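PDB 4NRH: CopN from Chlamydia pneumoniae, which acts as a gatekeeper of type III secretion that, together with its bound chaperone, directs the secretion of translocator proteins. Local coordinates for the interface of chains A and B. Numbering follows the deposited sequence. Chains: chain A, CopN; chain B, Chaperone SycD.

Contact 1: the interface of chains A and B. Residues chain A 273-274, 278, 281, 287; chain B 46-47, 49, 52.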
ATOM      1  N   LEU A 273      -1.165   2.402 -16.209  1.00 36.09           N
ATOM      2  CA  LEU A 273      -0.381   3.326 -15.394  1.00 41.48           C
ATOM      3  C   LEU A 273      -1.258   4.286 -14.593  1.00 38.41           C
ATOM      4  O   LEU A 273      -0.822   4.836 -13.582  1.00 45.80           O
ATOM      5  CB  LEU A 273       0.582   4.124 -16.276  1.00 32.53           C
ATOM      6  CG  LEU A 273       1.614   3.308 -17.055  1.00 38.60           C
ATOM      7  CD1 LEU A 273       2.374   4.197 -18.023  1.00 43.61           C
ATOM      8  CD2 LEU A 273       2.570   2.606 -16.108  1.00 36.36           C
ATOM      9  N   ARG A 274      -2.493   4.482 -15.047  1.00 31.37           N
ATOM     10  CA  ARG A 274      -3.436   5.333 -14.328  1.00 37.51           C
ATOM     11  C   ARG A 274      -4.576   4.540 -13.696  1.00 38.26           C
ATOM     12  O   ARG A 274      -5.443   5.116 -13.040  1.00 44.70           O
ATOM     13  CB  ARG A 274      -4.010   6.399 -15.261  1.00 39.61           C
ATOM     14  CG  ARG A 274      -4.983   5.861 -16.295  1.00 48.39           C
ATOM     15  CD  ARG A 274      -5.762   6.987 -16.955  1.00 58.35           C
ATOM     16  NE  ARG A 274      -6.404   6.556 -18.192  1.00 73.50           N
ATOM     17  CZ  ARG A 274      -7.626   6.039 -18.256  1.00 79.57           C
ATOM     18  NH1 ARG A 274      -8.340   5.882 -17.149  1.00 81.62           N
ATOM     19  NH2 ARG A 274      -8.136   5.675 -19.425  1.00 77.06           N
ATOM     20  N   SER A 278      -0.798   3.189  -7.167  1.00 38.70           N
ATOM     21  CA  SER A 278       0.378   4.051  -7.163  1.00 34.55           C
ATOM     22  C   SER A 278       1.532   3.403  -6.405  1.00 37.83           C
ATOM     23  O   SER A 278       2.700   3.709  -6.647  1.00 39.36           O
ATOM     24  CB  SER A 278       0.042   5.409  -6.544  1.00 36.06           C
ATOM     25  OG  SER A 278      -0.157   5.302  -5.145  1.00 31.40           O
ATOM     26  N   PHE A 281       4.761   1.628  -7.949  1.00 35.73           N
ATOM     27  CA  PHE A 281       5.939   2.346  -8.419  1.00 36.04           C
ATOM     28  C   PHE A 281       6.741   2.924  -7.256  1.00 37.09           C
ATOM     29  O   PHE A 281       6.218   3.685  -6.443  1.00 43.57           O
ATOM     30  CB  PHE A 281       5.527   3.457  -9.390  1.00 34.01           C
ATOM     31  CG  PHE A 281       4.679   2.972 -10.536  1.00 31.67           C
ATOM     32  CD1 PHE A 281       3.302   2.891 -10.411  1.00 35.90           C
ATOM     33  CD2 PHE A 281       5.263   2.584 -11.731  1.00 29.41           C
ATOM     34  CE1 PHE A 281       2.520   2.441 -11.460  1.00 44.62           C
ATOM     35  CE2 PHE A 281       4.486   2.134 -12.783  1.00 37.29           C
ATOM     36  CZ  PHE A 281       3.114   2.061 -12.646  1.00 41.62           C
ATOM     37  N   ARG A 287       7.932   5.776 -13.152  1.00 41.99           N
ATOM     38  CA  ARG A 287       6.564   5.728 -13.659  1.00 39.08           C
ATOM     39  C   ARG A 287       6.419   6.649 -14.863  1.00 36.86           C
ATOM     40  O   ARG A 287       5.896   6.251 -15.905  1.00 36.09           O
ATOM     41  CB  ARG A 287       5.563   6.123 -12.573  1.00 40.70           C
ATOM     42  CG  ARG A 287       4.152   6.321 -13.101  1.00 44.16           C
ATOM     43  CD  ARG A 287       3.151   6.541 -11.982  1.00 54.32           C
ATOM     44  NE  ARG A 287       1.786   6.600 -12.494  1.00 48.00           N
ATOM     45  CZ  ARG A 287       1.180   7.720 -12.872  1.00 49.73           C
ATOM     46  NH1 ARG A 287       1.824   8.877 -12.800  1.00 45.86           N
ATOM     47  NH2 ARG A 287      -0.065   7.685 -13.327  1.00 49.05           N
TER
ATOM     48  N   LEU B  46       0.522  11.607 -19.233  1.00 40.81           N
ATOM     49  CA  LEU B  46       0.057  10.813 -18.101  1.00 43.03           C
ATOM     50  C   LEU B  46      -0.841  11.637 -17.187  1.00 48.82           C
ATOM     51  O   LEU B  46      -0.528  12.785 -16.866  1.00 53.53           O
ATOM     52  CB  LEU B  46       1.244  10.263 -17.306  1.00 46.29           C
ATOM     53  CG  LEU B  46       1.771   8.880 -17.685  1.00 56.69           C
ATOM     54  CD1 LEU B  46       2.953   8.506 -16.805  1.00 58.72           C
ATOM     55  CD2 LEU B  46       0.671   7.834 -17.579  1.00 53.22           C
ATOM     56  N   ASP B  47      -1.960  11.051 -16.776  1.00 46.00           N
ATOM     57  CA  ASP B  47      -2.835  11.684 -15.797  1.00 40.88           C
ATOM     58  C   ASP B  47      -2.149  11.800 -14.443  1.00 42.95           C
ATOM     59  O   ASP B  47      -1.464  10.876 -14.005  1.00 46.71           O
ATOM     60  CB  ASP B  47      -4.144  10.902 -15.653  1.00 41.85           C
ATOM     61  CG  ASP B  47      -5.078  11.107 -16.826  1.00 47.96           C
ATOM     62  OD1 ASP B  47      -4.812  12.008 -17.649  1.00 49.23           O
ATOM     63  OD2 ASP B  47      -6.080  10.368 -16.926  1.00 50.53           O
ATOM     64  N   TYR B  49      -2.266  12.043 -10.266  1.00 36.05           N
ATOM     65  CA  TYR B  49      -3.052  11.294  -9.291  1.00 42.31           C
ATOM     66  C   TYR B  49      -4.215  12.125  -8.756  1.00 39.76           C
ATOM     67  O   TYR B  49      -5.198  11.574  -8.263  1.00 41.14           O
ATOM     68  CB  TYR B  49      -2.162  10.788  -8.155  1.00 37.43           C
ATOM     69  CG  TYR B  49      -1.377   9.560  -8.561  1.00 35.78           C
ATOM     70  CD1 TYR B  49      -2.028   8.378  -8.884  1.00 35.21           C
ATOM     71  CD2 TYR B  49       0.009   9.586  -8.641  1.00 37.73           C
ATOM     72  CE1 TYR B  49      -1.326   7.253  -9.267  1.00 26.83           C
ATOM     73  CE2 TYR B  49       0.723   8.465  -9.022  1.00 33.59           C
ATOM     74  CZ  TYR B  49       0.049   7.300  -9.335  1.00 34.88           C
ATOM     75  OH  TYR B  49       0.751   6.180  -9.713  1.00 32.50           O
ATOM     76  N   ILE B  52      -6.664  11.137 -11.388  1.00 32.70           N
ATOM     77  CA  ILE B  52      -7.046   9.745 -11.163  1.00 35.54           C
ATOM     78  C   ILE B  52      -7.967   9.570  -9.954  1.00 42.65           C
ATOM     79  O   ILE B  52      -8.950   8.830 -10.016  1.00 46.56           O
ATOM     80  CB  ILE B  52      -5.795   8.858 -10.981  1.00 37.93           C
ATOM     81  CG1 ILE B  52      -4.967   8.842 -12.268  1.00 38.58           C
ATOM     82  CG2 ILE B  52      -6.185   7.443 -10.576  1.00 29.19           C
ATOM     83  CD1 ILE B  52      -3.564   8.306 -12.088  1.00 34.34           C
TER
HETATM   84  O   HOH W   1       3.157   5.860  -8.423  1.00 33.66           O
HETATM   85  O   HOH W   2      -0.553   4.187 -10.983  1.00 45.23           O
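The loop of CopN that follows helix 259-272, the 3-10 helix 278-280 and the start of helix 284-301 meet a loop of the chaperone and the short helix 49-52 that continues it, with A:Arg287 and B:Tyr49 touching at the centre. These two side chains approach tip to tip. CG of A:Arg287 is anti to the backbone N (chi1 170°), and the extended chain sends its guanidinium across the tyrosine end. The guanidinium and ring planes are 34° apart, with B:Tyr49 CZ lying 3.6 Å above the guanidinium plane, toward its rim. The phenol oxygen OH of B:Tyr49 is 3.0 Å from A:Arg287 NE, but it sits over the face, so the N-H is not aimed at it and the contact is better read as face packing. On the opposite face lies CD1 of B:Leu46. In the guanidinium plane, NH2 of A:Arg287 donates to the backbone O of A:Leu273 at 3.0 Å, and the bond is fairly straight (159° at H), which helps fix the rotation of the group.

Two waters serve the phenol: B:Tyr49 OH is 2.7 Å from each, one leading to A:Ser278 O and the other to A:Leu273 O. On the other face of the phenol end, CB of A:Ser278 packs 3.4 Å from B:Tyr49 CZ, so that the tip is held between the serine and the guanidinium. At the flank, B:Ile52 CD1 rests 3.7 Å from A:Arg274 CA, and A:Leu273 crosses B:Leu46 at about a right angle, CB to CD2 at 3.9 Å. B:Asp47 runs alongside A:Arg274, their charged ends near but not paired. The site lies at one end of CopN's C-terminal helices, on chaperone residues leading toward helix 57-72.

Contact 2: the interface of chains A and B. Residues chain A 187, 190, 278-279; chain B 24-25, 27-29.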
ATOM      1  N   THR A 187       3.535  -4.281   5.613  1.00 37.88           N
ATOM      2  CA  THR A 187       4.112  -3.585   4.468  1.00 31.88           C
ATOM      3  C   THR A 187       4.097  -4.475   3.227  1.00 33.14           C
ATOM      4  O   THR A 187       3.697  -4.040   2.146  1.00 33.27           O
ATOM      5  CB  THR A 187       5.560  -3.131   4.753  1.00 34.53           C
ATOM      6  OG1 THR A 187       5.563  -2.165   5.813  1.00 37.37           O
ATOM      7  CG2 THR A 187       6.182  -2.509   3.510  1.00 28.52           C
ATOM      8  N   ARG A 190       0.546  -4.989   2.032  1.00 30.93           N
ATOM      9  CA  ARG A 190       0.117  -3.797   1.306  1.00 36.58           C
ATOM     10  C   ARG A 190       0.659  -3.818  -0.121  1.00 28.90           C
ATOM     11  O   ARG A 190      -0.030  -3.430  -1.062  1.00 34.65           O
ATOM     12  CB  ARG A 190       0.560  -2.521   2.029  1.00 29.23           C
ATOM     13  CG  ARG A 190      -0.229  -2.222   3.294  1.00 30.67           C
ATOM     14  CD  ARG A 190       0.197  -0.899   3.911  1.00 34.80           C
ATOM     15  NE  ARG A 190      -0.672  -0.511   5.018  1.00 39.12           N
ATOM     16  CZ  ARG A 190      -0.308  -0.531   6.296  1.00 43.59           C
ATOM     17  NH1 ARG A 190       0.914  -0.919   6.634  1.00 36.44           N
ATOM     18  NH2 ARG A 190      -1.168  -0.162   7.237  1.00 43.36           N
ATOM     19  N   SER A 278      -0.798   3.189  -7.167  1.00 38.70           N
ATOM     20  CA  SER A 278       0.378   4.051  -7.163  1.00 34.55           C
ATOM     21  C   SER A 278       1.532   3.403  -6.405  1.00 37.83           C
ATOM     22  O   SER A 278       2.700   3.709  -6.647  1.00 39.36           O
ATOM     23  CB  SER A 278       0.042   5.409  -6.544  1.00 36.06           C
ATOM     24  OG  SER A 278      -0.157   5.302  -5.145  1.00 31.40           O
ATOM     25  N   ARG A 279       1.191   2.506  -5.486  1.00 40.26           N
ATOM     26  CA  ARG A 279       2.175   1.812  -4.661  1.00 32.89           C
ATOM     27  C   ARG A 279       3.066   0.884  -5.489  1.00 32.32           C
ATOM     28  O   ARG A 279       4.156   0.510  -5.058  1.00 33.94           O
ATOM     29  CB  ARG A 279       1.464   1.023  -3.559  1.00 28.72           C
ATOM     30  CG  ARG A 279       2.368   0.559  -2.432  1.00 32.97           C
ATOM     31  CD  ARG A 279       1.568  -0.157  -1.359  1.00 35.21           C
ATOM     32  NE  ARG A 279       2.424  -0.692  -0.305  1.00 39.64           N
ATOM     33  CZ  ARG A 279       2.804  -0.005   0.765  1.00 31.64           C
ATOM     34  NH1 ARG A 279       2.405   1.251   0.926  1.00 30.54           N
ATOM     35  NH2 ARG A 279       3.583  -0.571   1.676  1.00 33.20           N
TER
ATOM     36  N   ASP B  24      -5.667  -1.298   1.740  1.00 38.69           N
ATOM     37  CA  ASP B  24      -5.596  -0.633   3.034  1.00 39.76           C
ATOM     38  C   ASP B  24      -4.982   0.754   2.888  1.00 38.82           C
ATOM     39  O   ASP B  24      -5.462   1.727   3.470  1.00 43.30           O
ATOM     40  CB  ASP B  24      -4.784  -1.467   4.026  1.00 45.42           C
ATOM     41  CG  ASP B  24      -4.553  -0.749   5.342  1.00 48.74           C
ATOM     42  OD1 ASP B  24      -5.460  -0.772   6.200  1.00 55.94           O
ATOM     43  OD2 ASP B  24      -3.464  -0.163   5.519  1.00 51.73           O
ATOM     44  N   PHE B  25      -3.911   0.831   2.104  1.00 38.20           N
ATOM     45  CA  PHE B  25      -3.160   2.068   1.934  1.00 40.51           C
ATOM     46  C   PHE B  25      -2.583   2.135   0.523  1.00 39.06           C
ATOM     47  O   PHE B  25      -1.462   1.687   0.284  1.00 39.30           O
ATOM     48  CB  PHE B  25      -2.047   2.154   2.981  1.00 40.71           C
ATOM     49  CG  PHE B  25      -1.331   3.472   3.007  1.00 36.92           C
ATOM     50  CD1 PHE B  25      -1.964   4.610   3.481  1.00 40.99           C
ATOM     51  CD2 PHE B  25      -0.019   3.571   2.574  1.00 33.24           C
ATOM     52  CE1 PHE B  25      -1.303   5.825   3.514  1.00 48.14           C
ATOM     53  CE2 PHE B  25       0.646   4.782   2.603  1.00 41.22           C
ATOM     54  CZ  PHE B  25       0.003   5.910   3.074  1.00 47.89           C
ATOM     55  N   PHE B  27      -0.972   3.940  -1.428  1.00 37.59           N
ATOM     56  CA  PHE B  27       0.025   4.976  -1.660  1.00 36.39           C
ATOM     57  C   PHE B  27       1.417   4.445  -1.335  1.00 39.84           C
ATOM     58  O   PHE B  27       1.547   3.450  -0.620  1.00 43.03           O
ATOM     59  CB  PHE B  27      -0.272   6.214  -0.809  1.00 36.26           C
ATOM     60  CG  PHE B  27      -1.685   6.705  -0.918  1.00 36.25           C
ATOM     61  CD1 PHE B  27      -2.113   7.380  -2.048  1.00 33.48           C
ATOM     62  CD2 PHE B  27      -2.584   6.504   0.117  1.00 40.02           C
ATOM     63  CE1 PHE B  27      -3.413   7.840  -2.148  1.00 33.42           C
ATOM     64  CE2 PHE B  27      -3.885   6.961   0.024  1.00 42.76           C
ATOM     65  CZ  PHE B  27      -4.299   7.630  -1.110  1.00 42.12           C
ATOM     66  N   PRO B  28       2.462   5.099  -1.865  1.00 33.05           N
ATOM     67  CA  PRO B  28       3.826   4.753  -1.446  1.00 32.95           C
ATOM     68  C   PRO B  28       4.032   5.030   0.042  1.00 34.35           C
ATOM     69  O   PRO B  28       3.450   5.976   0.574  1.00 42.32           O
ATOM     70  CB  PRO B  28       4.704   5.666  -2.308  1.00 33.37           C
ATOM     71  CG  PRO B  28       3.854   6.015  -3.486  1.00 35.10           C
ATOM     72  CD  PRO B  28       2.454   6.084  -2.960  1.00 35.18           C
ATOM     73  N   ASP B  29       4.839   4.207   0.703  1.00 36.45           N
ATOM     74  CA  ASP B  29       5.120   4.391   2.123  1.00 41.44           C
ATOM     75  C   ASP B  29       6.015   5.600   2.367  1.00 45.66           C
ATOM     76  O   ASP B  29       5.880   6.291   3.378  1.00 41.20           O
ATOM     77  CB  ASP B  29       5.774   3.139   2.709  1.00 42.51           C
ATOM     78  CG  ASP B  29       4.780   2.027   2.967  1.00 42.89           C
ATOM     79  OD1 ASP B  29       3.575   2.325   3.095  1.00 51.94           O
ATOM     80  OD2 ASP B  29       5.204   0.855   3.045  1.00 47.04           O
TER
HETATM   81  O   HOH W   3      -1.781  -1.049  -1.356  1.00 36.14           O
HETATM   82  O   HOH W   4       3.758  -0.253   5.065  1.00 38.48           O
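A:Arg279 and B:Asp29 form one salt bridge of this patch, and the arginine can be followed outward from its backbone. CG is anti to the backbone N (chi1 -165°), and the extended chain runs past the carbonyl of B:Phe27, with CB, CG and CD all near that oxygen; CG comes to 3.5 Å. At the tip, NH1 turns back to the same atom, donating to B:Phe27 O at 2.8 Å almost in line with the carbonyl bond (C=O...N 168°). NH1 also donates to B:Asp29 OD1 at 2.7 Å, and NH2 to B:Asp29 OD2 at 2.6 Å. This end-on grip uses one nitrogen for each carboxylate oxygen, yet the planes stand 70° apart, and both oxygens are met from above the carboxylate plane. CB of A:Arg190 covers one face of the A:Arg279 guanidinium, while NH1 lies at the edge of the B:Phe25 ring.

A water links the carboxylate to CopN's long helix, 2.7 Å from both B:Asp29 OD2 and A:Thr187 OG1. A:Arg190 makes a second salt bridge from the same helix, side-on: NE and NH2 both donate to B:Asp24 OD2, each at 2.9 Å, NE on the anti side and NH2 on the syn side. Both come from one face of the carboxylate, whose other oxygen is not part of the grip. CB of B:Phe25 packs against the same arginine, 3.6 Å from NE. On CopN the site spans helix 179-215 and the 3-10 helix 278-280; on the chaperone it occupies the loop between helix 9-19 and helix 31-35.

Contact 1 and contact 2 lie about 14 Å apart, measured between the centres of their C-alpha atoms, and share A:Ser278. Its 3-10 helix 278-280 serves both: CB faces contact 1, while OG comes near B:Pro28 and B:Phe27 in contact 2. On the chaperone, the two sites use successive segments on either side of helix 31-35. Contact 1 rests largely on packing and water bridges, contact 2 on paired charges. Together they bury several separate elements of CopN against the chaperone's N-terminal part, as expected for a gatekeeper held in complex with its chaperone.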